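Metallo-beta-lactamase (Simiduia agarivorans, PDB 6MFI) probably hydrolyses the beta-lactam ring of antibiotics, as a class B3 metallo-beta-lactamase with two zinc ions in its active site. Local coordinates at residues Y57-G60 / A65-L68; D41-P46 / T251-A256; Q232-G237 / A284-R289; S109-D114 / P134-V139; G170-L175 / R179-A184. All blocks are in the same frame, centred on the assembly; numbering follows the deposited sequence. Where two conformers were deposited one is given.

Contact 1 (Y57-G60 / A65-L68)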
# COMPACT_ATOMS: atom_id res chain seq x y z
N TYR A 57 4.20 7.10 -9.83
CA TYR A 57 5.12 7.89 -9.01
C TYR A 57 4.99 7.49 -7.55
O TYR A 57 3.95 6.99 -7.11
CB TYR A 57 4.85 9.39 -9.14
CG TYR A 57 4.95 9.94 -10.55
CD1 TYR A 57 3.88 9.85 -11.43
CD2 TYR A 57 6.12 10.54 -10.99
CE1 TYR A 57 3.97 10.35 -12.71
CE2 TYR A 57 6.22 11.04 -12.28
CZ TYR A 57 5.14 10.94 -13.13
OH TYR A 57 5.24 11.44 -14.41
N TYR A 58 6.06 7.72 -6.80
CA TYR A 58 6.07 7.57 -5.35
C TYR A 58 5.87 8.95 -4.74
O TYR A 58 6.68 9.86 -4.97
CB TYR A 58 7.38 6.95 -4.87
CG TYR A 58 7.45 6.72 -3.37
CD1 TYR A 58 7.86 7.73 -2.51
CD2 TYR A 58 7.13 5.48 -2.82
CE1 TYR A 58 7.93 7.52 -1.14
CE2 TYR A 58 7.20 5.27 -1.46
CZ TYR A 58 7.60 6.29 -0.63
OH TYR A 58 7.67 6.07 0.73
N VAL A 59 4.80 9.12 -3.96
CA VAL A 59 4.47 10.40 -3.36
C VAL A 59 4.34 10.29 -1.84
O VAL A 59 3.78 11.17 -1.20
CB VAL A 59 3.19 10.99 -3.98
CG1 VAL A 59 3.42 11.35 -5.44
CG2 VAL A 59 2.03 10.02 -3.84
N GLY A 60 4.87 9.22 -1.26
CA GLY A 60 4.77 8.98 0.17
C GLY A 60 5.90 9.63 0.95
O GLY A 60 6.70 10.40 0.43
N ALA A 65 4.61 4.57 2.26
CA ALA A 65 4.50 4.71 0.82
C ALA A 65 3.12 5.21 0.41
O ALA A 65 2.10 4.89 1.04
CB ALA A 65 4.79 3.38 0.12
N ALA A 66 3.09 6.00 -0.66
CA ALA A 66 1.87 6.42 -1.32
C ALA A 66 2.14 6.42 -2.82
O ALA A 66 3.11 7.03 -3.27
CB ALA A 66 1.41 7.81 -0.86
N ILE A 67 1.29 5.73 -3.58
CA ILE A 67 1.53 5.48 -5.00
C ILE A 67 0.55 6.31 -5.81
O ILE A 67 -0.67 6.16 -5.66
CB ILE A 67 1.41 3.98 -5.33
CG1 ILE A 67 2.29 3.15 -4.40
CG2 ILE A 67 1.77 3.73 -6.79
CD1 ILE A 67 3.75 3.57 -4.42
N LEU A 68 1.08 7.17 -6.68
CA LEU A 68 0.29 7.99 -7.57
C LEU A 68 0.41 7.46 -8.99
O LEU A 68 1.52 7.29 -9.51
CB LEU A 68 0.74 9.45 -7.52
CG LEU A 68 -0.03 10.45 -8.39
CD1 LEU A 68 -1.41 10.74 -7.82
CD2 LEU A 68 0.77 11.73 -8.57
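Two torsions shape this antiparallel beta hairpin contact. In Tyr58, CG stands opposite the backbone N (chi1 -178°), which carries the ring along to Ala65. In Val59, a chi1 of -66° turns both methyl groups to the 65-68 segment. The hairpin joins strands 56-58 and 67-71 in the seven-stranded sheet, one of the two sheets of the metallo-beta-lactamase fold. Tyr57 and Leu68 form a hydrogen-bonded pair. Tyr57 N gives its hydrogen to Leu68 O at 2.7 Å, and Leu68 N returns a bond to Tyr57 O at 2.9 Å. Tyr58 and Ile67 are the next, non-hydrogen-bonded pair. Their side chains cross at about a right angle, with Tyr58 CD2 4.2 Å from Ile67 CD1. One atom farther along the Tyr58 ring, CE2 packs more closely, 3.4 Å from Ala65 CB. The ring also meets Phe50, and its hydroxyl is hydrogen-bonded to Thr61 O. On the face that holds Tyr57 and Leu68, Val59 CG1 lies 3.9 Å from Leu68 CB. Val59 also reaches Val89 and Ile93 of helix 85-95, so the helix packs on this side. Beyond the paired strands Gly60 comes very near Ala66. Having no side chain lets it do so, and its CA meets Ala66 CB at 3.7 Å. The last rung is nearly straight: Val59 N donates to Ala66 O at 2.8 Å, with 173° at the hydrogen. Ala66 N, on the same residue, is buried and has no partner in the model.

Contact 2 (D41-P46 / T251-A256). With ZN (zinc ion), chain B.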
# COMPACT_ATOMS: atom_id res chain seq x y z
N ASP A 41 12.44 4.37 8.02
CA ASP A 41 12.42 5.73 8.53
C ASP A 41 11.12 6.00 9.28
O ASP A 41 10.19 5.17 9.31
CB ASP A 41 12.59 6.73 7.39
CG ASP A 41 13.59 7.82 7.72
OD1 ASP A 41 13.71 8.18 8.91
OD2 ASP A 41 14.26 8.32 6.79
N ALA A 42 11.05 7.17 9.90
CA ALA A 42 9.84 7.57 10.62
C ALA A 42 8.67 7.68 9.66
O ALA A 42 8.82 8.05 8.49
CB ALA A 42 10.07 8.90 11.34
N TRP A 43 7.47 7.35 10.16
CA TRP A 43 6.29 7.33 9.31
C TRP A 43 5.95 8.72 8.78
O TRP A 43 5.53 8.86 7.62
CB TRP A 43 5.10 6.76 10.09
CG TRP A 43 5.21 5.30 10.39
CD1 TRP A 43 6.08 4.41 9.84
CD2 TRP A 43 4.42 4.56 11.33
NE1 TRP A 43 5.88 3.16 10.37
CE2 TRP A 43 4.87 3.22 11.29
CE3 TRP A 43 3.39 4.90 12.21
CZ2 TRP A 43 4.32 2.22 12.09
CZ3 TRP A 43 2.83 3.90 13.00
CH2 TRP A 43 3.30 2.58 12.94
N ASP A 44 6.13 9.75 9.60
CA ASP A 44 5.75 11.11 9.23
C ASP A 44 6.94 11.96 8.82
O ASP A 44 6.81 13.19 8.74
CB ASP A 44 5.01 11.78 10.39
CG ASP A 44 3.74 11.04 10.77
OD1 ASP A 44 3.08 10.49 9.86
OD2 ASP A 44 3.39 11.03 11.97
N LYS A 45 8.09 11.36 8.54
CA LYS A 45 9.25 12.14 8.12
C LYS A 45 9.06 12.59 6.67
O LYS A 45 8.78 11.76 5.80
CB LYS A 45 10.53 11.33 8.26
CG LYS A 45 11.78 12.08 7.81
CD LYS A 45 13.04 11.26 8.01
CE LYS A 45 14.28 12.05 7.62
NZ LYS A 45 14.41 13.31 8.42
N PRO A 46 9.21 13.88 6.38
CA PRO A 46 9.01 14.35 5.00
C PRO A 46 10.05 13.76 4.06
O PRO A 46 11.22 13.60 4.41
CB PRO A 46 9.15 15.87 5.12
CG PRO A 46 8.92 16.17 6.57
CD PRO A 46 9.46 14.99 7.31
N THR A 251 5.84 -1.64 -1.77
CA THR A 251 5.29 -1.99 -0.47
C THR A 251 4.92 -0.74 0.30
O THR A 251 5.59 0.29 0.19
CB THR A 251 6.30 -2.81 0.35
OG1 THR A 251 7.56 -2.15 0.37
CG2 THR A 251 6.46 -4.20 -0.25
N PRO A 252 3.84 -0.80 1.10
CA PRO A 252 3.46 0.38 1.91
C PRO A 252 4.56 0.82 2.86
O PRO A 252 4.71 2.03 3.11
CB PRO A 252 2.21 -0.11 2.66
CG PRO A 252 1.67 -1.21 1.81
CD PRO A 252 2.87 -1.89 1.23
N HIS A 253 5.32 -0.12 3.41
CA HIS A 253 6.57 0.21 4.07
C HIS A 253 7.68 -0.03 3.06
O HIS A 253 7.94 -1.19 2.71
CB HIS A 253 6.78 -0.65 5.31
CG HIS A 253 5.76 -0.42 6.38
ND1 HIS A 253 5.85 0.61 7.29
CD2 HIS A 253 4.62 -1.09 6.68
CE1 HIS A 253 4.81 0.56 8.11
NE2 HIS A 253 4.05 -0.46 7.76
N PRO A 254 8.35 1.01 2.56
CA PRO A 254 9.29 0.82 1.45
C PRO A 254 10.40 -0.17 1.74
O PRO A 254 10.82 -0.90 0.84
CB PRO A 254 9.85 2.23 1.22
CG PRO A 254 8.78 3.14 1.73
CD PRO A 254 8.19 2.43 2.91
N SER A 255 10.88 -0.24 2.99
CA SER A 255 11.95 -1.17 3.31
C SER A 255 11.49 -2.62 3.34
O SER A 255 12.34 -3.52 3.42
CB SER A 255 12.57 -0.80 4.66
OG SER A 255 13.25 0.45 4.58
N ALA A 256 10.18 -2.88 3.27
CA ALA A 256 9.70 -4.26 3.22
C ALA A 256 10.14 -4.95 1.94
O ALA A 256 10.36 -6.17 1.94
CB ALA A 256 8.18 -4.30 3.35
ZN ZN B . 2.07 -0.26 8.42
O HOH W 1 1.00 -1.11 9.86
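Trp43 and His253 make this surface contact beside the zinc site. Trp43 is in a type I beta turn from Ala42 to Lys45, and His253 is in the loop after strand 248-250. Along the second segment, Thr251 comes first. Its OG1 donates to His253 O at 2.6 Å, from above the carbonyl plane. Pro252 follows and packs on Ser109 and His115. His253 is next. Its chi1 of -64° sets CG opposite the carbonyl carbon, which swings the ring off the backbone with NE2 toward the metal. NE2 of His253 binds the zinc ion at 2.1 Å, and Asp114 and His115 bind the same ion. A water, 2.0 Å from this zinc, completes the ligands. The Trp43 indole comes up at the edge of the imidazole, with NE1 3.6 Å from His253 CE1. The two rings meet obliquely, their planes 48° apart. Pro254 then starts a 3-10 segment. Ser255 OG is hydrogen-bonded to Asp39 and to the backbone of Trp40, near the first segment. Ala256 N closes the turn with a bond to His253 O at 2.9 Å, on the face opposite Thr251 OG1. Two donors thus grip the carbonyl of the zinc ligand. No hydrogen bond joins Trp43 to His253; the rings meet by packing, and the zinc fixes the imidazole. Zinc binding probably polarises the C-H at CE1, and the indole borders that side of the ligand.

Contact 3 (Q232-G237 / A284-R289)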
# COMPACT_ATOMS: atom_id res chain seq x y z
N GLN A 232 -6.34 -19.61 6.86
CA GLN A 232 -6.54 -20.22 5.55
C GLN A 232 -6.72 -19.16 4.47
O GLN A 232 -6.21 -19.30 3.35
CB GLN A 232 -7.73 -21.17 5.58
CG GLN A 232 -7.57 -22.33 6.54
CD GLN A 232 -8.80 -23.21 6.61
OE1 GLN A 232 -8.81 -24.22 7.33
NE2 GLN A 232 -9.83 -22.84 5.87
N ALA A 233 -7.43 -18.07 4.79
CA ALA A 233 -7.52 -16.95 3.87
C ALA A 233 -6.20 -16.21 3.78
O ALA A 233 -5.85 -15.68 2.72
CB ALA A 233 -8.64 -16.00 4.31
N TYR A 234 -5.45 -16.18 4.88
CA TYR A 234 -4.07 -15.69 4.85
C TYR A 234 -3.24 -16.49 3.86
O TYR A 234 -2.49 -15.92 3.05
CB TYR A 234 -3.47 -15.79 6.26
CG TYR A 234 -2.31 -14.86 6.57
CD1 TYR A 234 -1.92 -14.63 7.88
CD2 TYR A 234 -1.61 -14.23 5.55
CE1 TYR A 234 -0.86 -13.79 8.17
CE2 TYR A 234 -0.54 -13.39 5.84
CZ TYR A 234 -0.18 -13.18 7.15
OH TYR A 234 0.87 -12.34 7.45
N ARG A 235 -3.36 -17.82 3.89
CA ARG A 235 -2.63 -18.66 2.95
C ARG A 235 -3.12 -18.45 1.52
O ARG A 235 -2.32 -18.46 0.58
CB ARG A 235 -2.78 -20.14 3.33
CG ARG A 235 -2.28 -20.50 4.73
CD ARG A 235 -0.77 -20.54 4.81
NE ARG A 235 -0.31 -21.61 5.68
CZ ARG A 235 -0.32 -21.56 7.01
NH1 ARG A 235 -0.77 -20.48 7.63
NH2 ARG A 235 0.12 -22.59 7.72
N LEU A 236 -4.43 -18.26 1.35
CA LEU A 236 -4.99 -18.15 0.00
C LEU A 236 -4.50 -16.90 -0.71
O LEU A 236 -4.22 -16.94 -1.92
CB LEU A 236 -6.52 -18.16 0.08
CG LEU A 236 -7.26 -18.80 -1.09
CD1 LEU A 236 -6.84 -20.25 -1.26
CD2 LEU A 236 -8.76 -18.69 -0.90
N GLY A 237 -4.38 -15.79 0.01
CA GLY A 237 -3.87 -14.57 -0.61
C GLY A 237 -2.38 -14.62 -0.85
O GLY A 237 -1.88 -14.08 -1.84
N ALA A 284 7.52 -17.61 5.29
CA ALA A 284 8.54 -17.99 6.25
C ALA A 284 8.33 -17.30 7.59
O ALA A 284 8.40 -17.93 8.64
CB ALA A 284 9.93 -17.68 5.69
N ARG A 285 8.05 -15.99 7.56
CA ARG A 285 7.76 -15.27 8.80
C ARG A 285 6.49 -15.80 9.46
O ARG A 285 6.41 -15.87 10.69
CB ARG A 285 7.63 -13.78 8.52
CG ARG A 285 8.93 -13.09 8.16
CD ARG A 285 8.71 -11.61 7.89
NE ARG A 285 8.08 -10.93 9.02
CZ ARG A 285 7.57 -9.71 8.96
NH1 ARG A 285 7.60 -9.02 7.83
NH2 ARG A 285 7.02 -9.17 10.04
N LEU A 286 5.49 -16.18 8.66
CA LEU A 286 4.26 -16.73 9.22
C LEU A 286 4.50 -18.09 9.87
O LEU A 286 3.94 -18.39 10.93
CB LEU A 286 3.19 -16.83 8.13
CG LEU A 286 1.91 -17.60 8.46
CD1 LEU A 286 1.20 -16.97 9.65
CD2 LEU A 286 1.00 -17.65 7.25
N ALA A 287 5.35 -18.92 9.25
CA ALA A 287 5.66 -20.22 9.83
C ALA A 287 6.40 -20.07 11.15
O ALA A 287 6.18 -20.84 12.09
CB ALA A 287 6.47 -21.06 8.84
N GLN A 288 7.29 -19.07 11.24
CA GLN A 288 7.97 -18.80 12.51
C GLN A 288 7.04 -18.11 13.50
O GLN A 288 7.24 -18.23 14.72
CB GLN A 288 9.22 -17.95 12.27
CG GLN A 288 10.11 -18.45 11.14
CD GLN A 288 11.25 -17.51 10.82
OE1 GLN A 288 12.25 -17.91 10.22
NE2 GLN A 288 11.10 -16.24 11.19
N ARG A 289 6.04 -17.38 13.01
CA ARG A 289 5.06 -16.78 13.91
C ARG A 289 4.20 -17.85 14.57
O ARG A 289 3.97 -17.82 15.79
CB ARG A 289 4.18 -15.78 13.15
CG ARG A 289 2.96 -15.29 13.93
CD ARG A 289 3.36 -14.64 15.25
NE ARG A 289 2.28 -14.70 16.23
CZ ARG A 289 1.56 -13.65 16.61
NH1 ARG A 289 0.60 -13.79 17.51
NH2 ARG A 289 1.81 -12.45 16.10
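Packing between helix 228-242 and the C-terminal helix 274-291 centres on Tyr234, Arg235 and Leu286. The helices stand well apart here, with Tyr234 CA 9.5 Å from Leu286 CA. Long side chains therefore fill the gap. Leu286 has its CG opposite the backbone N (chi1 170°), and this sends both methyl groups out to the other helix. CD2 sits over the centre of one face of the Tyr234 ring. It is 4.3 Å from the ring centroid and 11° off the normal, a well-centred CH-pi contact. The other methyl, CD1, meets the ring at CE1, 4.1 Å away. The two side chains run antiparallel, each passing alongside the other. Arg235, one residue on, bends at chi2 and chi3, which brings its end to Leu286. Its NH1 comes within 3.4 Å of Leu286 CD2, and its CD is 4.2 Å from the same methyl. The Arg235 side chain also touches Leu290, on the helix of Leu286. Tyr234 packs further on Ile282 and on Pro216. Its side chain comes to about 5 Å from that of the zinc ligand His188, so Tyr234 lies behind a zinc ligand, about 10 Å from the metal itself. No hydrogen bond joins the two segments. The attraction is probably mainly dispersion, with the pi face of Tyr234 taking one methyl. Arg235 lies against the same methyl, CD2, and its charge has no counterpart in this contact.

Contact 4 (S109-D114 / P134-V139). With ZN (zinc ion), chain C; ZN (zinc ion), chain B.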
# COMPACT_ATOMS: atom_id res chain seq x y z
N SER A 109 -3.96 0.03 0.87
CA SER A 109 -3.33 -1.27 1.09
C SER A 109 -4.09 -2.01 2.19
O SER A 109 -4.84 -2.95 1.90
CB SER A 109 -1.86 -1.10 1.47
OG SER A 109 -1.72 -0.24 2.60
N HIS A 110 -3.90 -1.59 3.44
CA HIS A 110 -4.68 -2.12 4.55
C HIS A 110 -5.05 -0.98 5.49
O HIS A 110 -4.45 0.09 5.46
CB HIS A 110 -3.95 -3.24 5.29
CG HIS A 110 -2.67 -2.82 5.94
ND1 HIS A 110 -1.44 -3.00 5.34
CD2 HIS A 110 -2.43 -2.24 7.14
CE1 HIS A 110 -0.49 -2.54 6.15
NE2 HIS A 110 -1.07 -2.07 7.24
N GLU A 111 -6.05 -1.25 6.33
CA GLU A 111 -6.76 -0.22 7.09
C GLU A 111 -6.08 0.14 8.41
O GLU A 111 -6.75 0.35 9.42
CB GLU A 111 -8.19 -0.67 7.34
CG GLU A 111 -8.31 -2.02 8.04
CD GLU A 111 -8.28 -3.20 7.09
OE1 GLU A 111 -8.93 -4.22 7.40
OE2 GLU A 111 -7.61 -3.12 6.05
N HIS A 112 -4.75 0.25 8.44
CA HIS A 112 -4.06 0.70 9.63
C HIS A 112 -3.80 2.20 9.55
O HIS A 112 -3.73 2.79 8.47
CB HIS A 112 -2.74 -0.05 9.82
CG HIS A 112 -2.90 -1.37 10.51
ND1 HIS A 112 -1.83 -2.19 10.81
CD2 HIS A 112 -4.00 -2.02 10.95
CE1 HIS A 112 -2.26 -3.28 11.41
NE2 HIS A 112 -3.58 -3.21 11.51
N ILE A 113 -3.67 2.83 10.73
CA ILE A 113 -3.62 4.28 10.81
C ILE A 113 -2.40 4.84 10.09
O ILE A 113 -2.45 5.97 9.57
CB ILE A 113 -3.66 4.73 12.29
CG1 ILE A 113 -3.70 6.26 12.39
CG2 ILE A 113 -2.47 4.17 13.05
CD1 ILE A 113 -3.68 6.78 13.81
N ASP A 114 -1.31 4.08 10.03
CA ASP A 114 -0.11 4.59 9.37
C ASP A 114 -0.22 4.60 7.85
O ASP A 114 0.68 5.12 7.19
CB ASP A 114 1.12 3.78 9.80
CG ASP A 114 0.94 2.30 9.58
OD1 ASP A 114 -0.14 1.77 9.90
OD2 ASP A 114 1.89 1.65 9.09
N PRO A 134 -14.72 -4.56 1.96
CA PRO A 134 -15.74 -4.48 3.01
C PRO A 134 -15.19 -4.36 4.42
O PRO A 134 -15.69 -3.56 5.21
CB PRO A 134 -16.52 -5.79 2.82
CG PRO A 134 -16.38 -6.09 1.37
CD PRO A 134 -14.99 -5.64 1.00
N ALA A 135 -14.16 -5.14 4.77
CA ALA A 135 -13.59 -5.05 6.11
C ALA A 135 -12.88 -3.72 6.32
O ALA A 135 -12.96 -3.13 7.40
CB ALA A 135 -12.63 -6.22 6.36
N ALA A 136 -12.18 -3.23 5.29
CA ALA A 136 -11.51 -1.94 5.41
C ALA A 136 -12.52 -0.81 5.46
O ALA A 136 -12.34 0.17 6.20
CB ALA A 136 -10.53 -1.75 4.26
N ALA A 137 -13.60 -0.91 4.67
CA ALA A 137 -14.61 0.14 4.65
C ALA A 137 -15.24 0.35 6.01
O ALA A 137 -15.60 1.48 6.36
CB ALA A 137 -15.69 -0.19 3.61
N ALA A 138 -15.39 -0.72 6.80
CA ALA A 138 -15.93 -0.57 8.15
C ALA A 138 -14.97 0.21 9.04
O ALA A 138 -15.41 0.99 9.89
CB ALA A 138 -16.22 -1.95 8.75
N VAL A 139 -13.67 0.02 8.85
CA VAL A 139 -12.69 0.76 9.65
C VAL A 139 -12.69 2.24 9.25
O VAL A 139 -12.66 3.12 10.11
CB VAL A 139 -11.30 0.13 9.51
CG1 VAL A 139 -10.27 0.94 10.28
CG2 VAL A 139 -11.32 -1.31 9.99
ZN ZN C . -0.44 -2.36 9.33
ZN ZN B . 2.07 -0.26 8.42
O HOH W 1 1.00 -1.11 9.86
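Glu111 lies between two zinc-binding histidines in sequence, yet its carboxylate turns from the metals and rests against a helix of alanines. No hydrogen bond crosses to that helix. OE2 of Glu111 is 3.7 Å from Ala136 CB, and OE1 is 4.3 Å from Ala135 CB. The torsions put the acid there: CG sits between the backbone N and the carbonyl carbon (chi1 56°), and the chain bends again at chi2. Val139 crosses the Glu111 side chain at about a right angle, its CG2 3.7 Å from Glu111 CG. The carboxylate is satisfied elsewhere. OE1 takes a bond from Gly191 N, and OE2 is hydrogen-bonded to Thr189 OG1. The carboxylate lies along the flank of helix 134-142, and these two bonds would probably suit a negative charge. The segment is the HxHxDH zinc-binding motif of the metallo-beta-lactamase superfamily. His110 NE2 binds one zinc ion at 2.2 Å, and His112 ND1 binds it at 2.0 Å, with His188 as the third protein ligand. Asp114 OD2 holds the second zinc at 2.0 Å, together with His115 and His253. A water bridges the two metals, and it gives a weak hydrogen bond to Asp114 OD1. Second-shell bonds probably help orient the histidines: His110 ND1 is hydrogen-bonded to Asp212, and His112 NE2 to Asp149. His112 is also the N-cap residue of helix 113-116.

Contact 5 (G170-L175 / R179-A184)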
# COMPACT_ATOMS: atom_id res chain seq x y z
N GLY A 170 -10.33 -9.65 -6.96
CA GLY A 170 -10.31 -9.70 -8.41
C GLY A 170 -11.02 -8.55 -9.10
O GLY A 170 -11.05 -8.52 -10.34
N ASP A 171 -11.58 -7.61 -8.35
CA ASP A 171 -12.29 -6.49 -8.96
C ASP A 171 -11.31 -5.54 -9.64
O ASP A 171 -10.17 -5.37 -9.20
CB ASP A 171 -13.11 -5.74 -7.92
CG ASP A 171 -14.41 -6.44 -7.58
OD1 ASP A 171 -14.73 -7.45 -8.25
OD2 ASP A 171 -15.11 -5.99 -6.65
N GLN A 172 -11.78 -4.90 -10.71
CA GLN A 172 -10.98 -3.96 -11.47
C GLN A 172 -11.40 -2.53 -11.17
O GLN A 172 -12.57 -2.25 -10.88
CB GLN A 172 -11.09 -4.23 -12.97
CG GLN A 172 -10.29 -5.43 -13.45
CD GLN A 172 -10.39 -5.64 -14.94
OE1 GLN A 172 -10.64 -4.70 -15.70
NE2 GLN A 172 -10.20 -6.88 -15.38
N ILE A 173 -10.44 -1.62 -11.24
CA ILE A 173 -10.66 -0.19 -11.06
C ILE A 173 -10.27 0.51 -12.35
O ILE A 173 -9.12 0.41 -12.79
CB ILE A 173 -9.87 0.37 -9.87
CG1 ILE A 173 -10.43 -0.17 -8.55
CG2 ILE A 173 -9.89 1.89 -9.88
CD1 ILE A 173 -11.80 0.38 -8.20
N ALA A 174 -11.23 1.21 -12.96
CA ALA A 174 -11.03 1.85 -14.25
C ALA A 174 -11.17 3.36 -14.10
O ALA A 174 -12.10 3.84 -13.44
CB ALA A 174 -12.03 1.33 -15.29
N LEU A 175 -10.24 4.10 -14.71
CA LEU A 175 -10.28 5.56 -14.71
C LEU A 175 -9.56 6.03 -15.97
O LEU A 175 -8.33 6.13 -15.99
CB LEU A 175 -9.63 6.13 -13.46
CG LEU A 175 -9.72 7.65 -13.30
CD1 LEU A 175 -11.16 8.09 -13.08
CD2 LEU A 175 -8.83 8.13 -12.16
N ARG A 179 -6.07 1.20 -15.32
CA ARG A 179 -6.74 -0.06 -15.01
C ARG A 179 -5.96 -0.78 -13.93
O ARG A 179 -4.81 -1.17 -14.16
CB ARG A 179 -6.88 -0.92 -16.26
CG ARG A 179 -7.30 -2.35 -16.00
CD ARG A 179 -8.26 -2.84 -17.07
NE ARG A 179 -8.49 -4.28 -16.98
CZ ARG A 179 -8.04 -5.16 -17.86
NH1 ARG A 179 -7.34 -4.75 -18.91
NH2 ARG A 179 -8.30 -6.45 -17.70
N LEU A 180 -6.58 -0.96 -12.77
CA LEU A 180 -5.98 -1.66 -11.64
C LEU A 180 -6.86 -2.82 -11.22
O LEU A 180 -8.09 -2.74 -11.30
CB LEU A 180 -5.77 -0.72 -10.44
CG LEU A 180 -5.11 0.64 -10.68
CD1 LEU A 180 -6.15 1.72 -10.92
CD2 LEU A 180 -4.23 0.99 -9.49
N THR A 181 -6.23 -3.90 -10.77
CA THR A 181 -6.94 -5.07 -10.26
C THR A 181 -6.49 -5.33 -8.83
O THR A 181 -5.28 -5.32 -8.54
CB THR A 181 -6.68 -6.31 -11.13
OG1 THR A 181 -7.05 -6.03 -12.48
CG2 THR A 181 -7.49 -7.49 -10.62
N ALA A 182 -7.45 -5.54 -7.93
CA ALA A 182 -7.16 -5.80 -6.53
C ALA A 182 -7.20 -7.29 -6.23
O ALA A 182 -7.90 -8.06 -6.90
CB ALA A 182 -8.15 -5.06 -5.63
N TYR A 183 -6.46 -7.69 -5.21
CA TYR A 183 -6.44 -9.07 -4.74
C TYR A 183 -6.52 -9.06 -3.22
O TYR A 183 -5.65 -8.47 -2.56
CB TYR A 183 -5.18 -9.80 -5.22
CG TYR A 183 -5.03 -9.83 -6.72
CD1 TYR A 183 -5.63 -10.82 -7.48
CD2 TYR A 183 -4.28 -8.86 -7.38
CE1 TYR A 183 -5.50 -10.85 -8.86
CE2 TYR A 183 -4.14 -8.88 -8.75
CZ TYR A 183 -4.75 -9.87 -9.48
OH TYR A 183 -4.61 -9.89 -10.85
N ALA A 184 -7.55 -9.69 -2.68
CA ALA A 184 -7.73 -9.75 -1.23
C ALA A 184 -6.61 -10.58 -0.62
O ALA A 184 -6.58 -11.80 -0.78
CB ALA A 184 -9.10 -10.34 -0.90
O HOH W 2 -8.01 -8.13 -13.83
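Ile173 and Leu180 face each other as a hydrogen-bonded pair in two antiparallel strands, whose axes run at 160° and approach to 4.5 Å. Ile173 N donates to Leu180 O at 2.6 Å, and Leu180 N returns the bond to Ile173 O. Further along, Ala182 N donates to Asp171 O at 3.0 Å. Gly170, with positive phi (82°), starts the segment and gives its N-H to Ala182 O, a more bent bond. On one face of the sheet Ile173 CG2 meets Leu180 CD1 at 3.9 Å, the two side chains crossing obliquely. These two also reach Trp195 of the next strand, as well as Ile105 and Leu107 of the other sheet. The opposite face carries Gln172, Thr181 and Arg179. Gln172 CG lies 3.4 Å from Thr181 OG1. A water is hydrogen-bonded to Thr181 OG1, 2.7 Å away. The extended Gln172 chain takes its amide to the guanidinium of Arg179. NE of Arg179 is only 2.5 Å from Gln172 OE1 and stands well above the carbonyl plane, while two donors, Gln172 NE2 and Arg179 NH2, are brought close. This exposed pairing is therefore doubtful in detail, and so is a weak bond from Gln172 NE2 to the same water. With one apolar face turned to the other sheet and one polar face turned outward, strands 172-175 and 178-184 form an edge hairpin of the alpha-beta/beta-alpha sandwich of metallo-beta-lactamases.

In the fold
Contacts 2 and 4 build the zinc site. They share one zinc ion and the bridging water. Trp43 CE3 packs 3.5 Å from Asp114 CB, so the loop of 41-46 borders both zinc-binding segments. Contact 1 lies behind contact 2, with the Ala65 side chain about 9 Å from a zinc ion. The two touch where Ala65 N lies 2.7 Å from Pro252 O, a probable hydrogen bond, and Tyr58 OH packs on Pro254 CG. Contact 3 lies off to one side, its Tyr234 side chain about 10 Å from a zinc ion. Contact 5 is structural: its Ala182 side chain is about 12 Å from that of His110. It belongs to the five-stranded sheet, whereas contact 1 belongs to the seven-stranded one; their centres are about 18 Å apart.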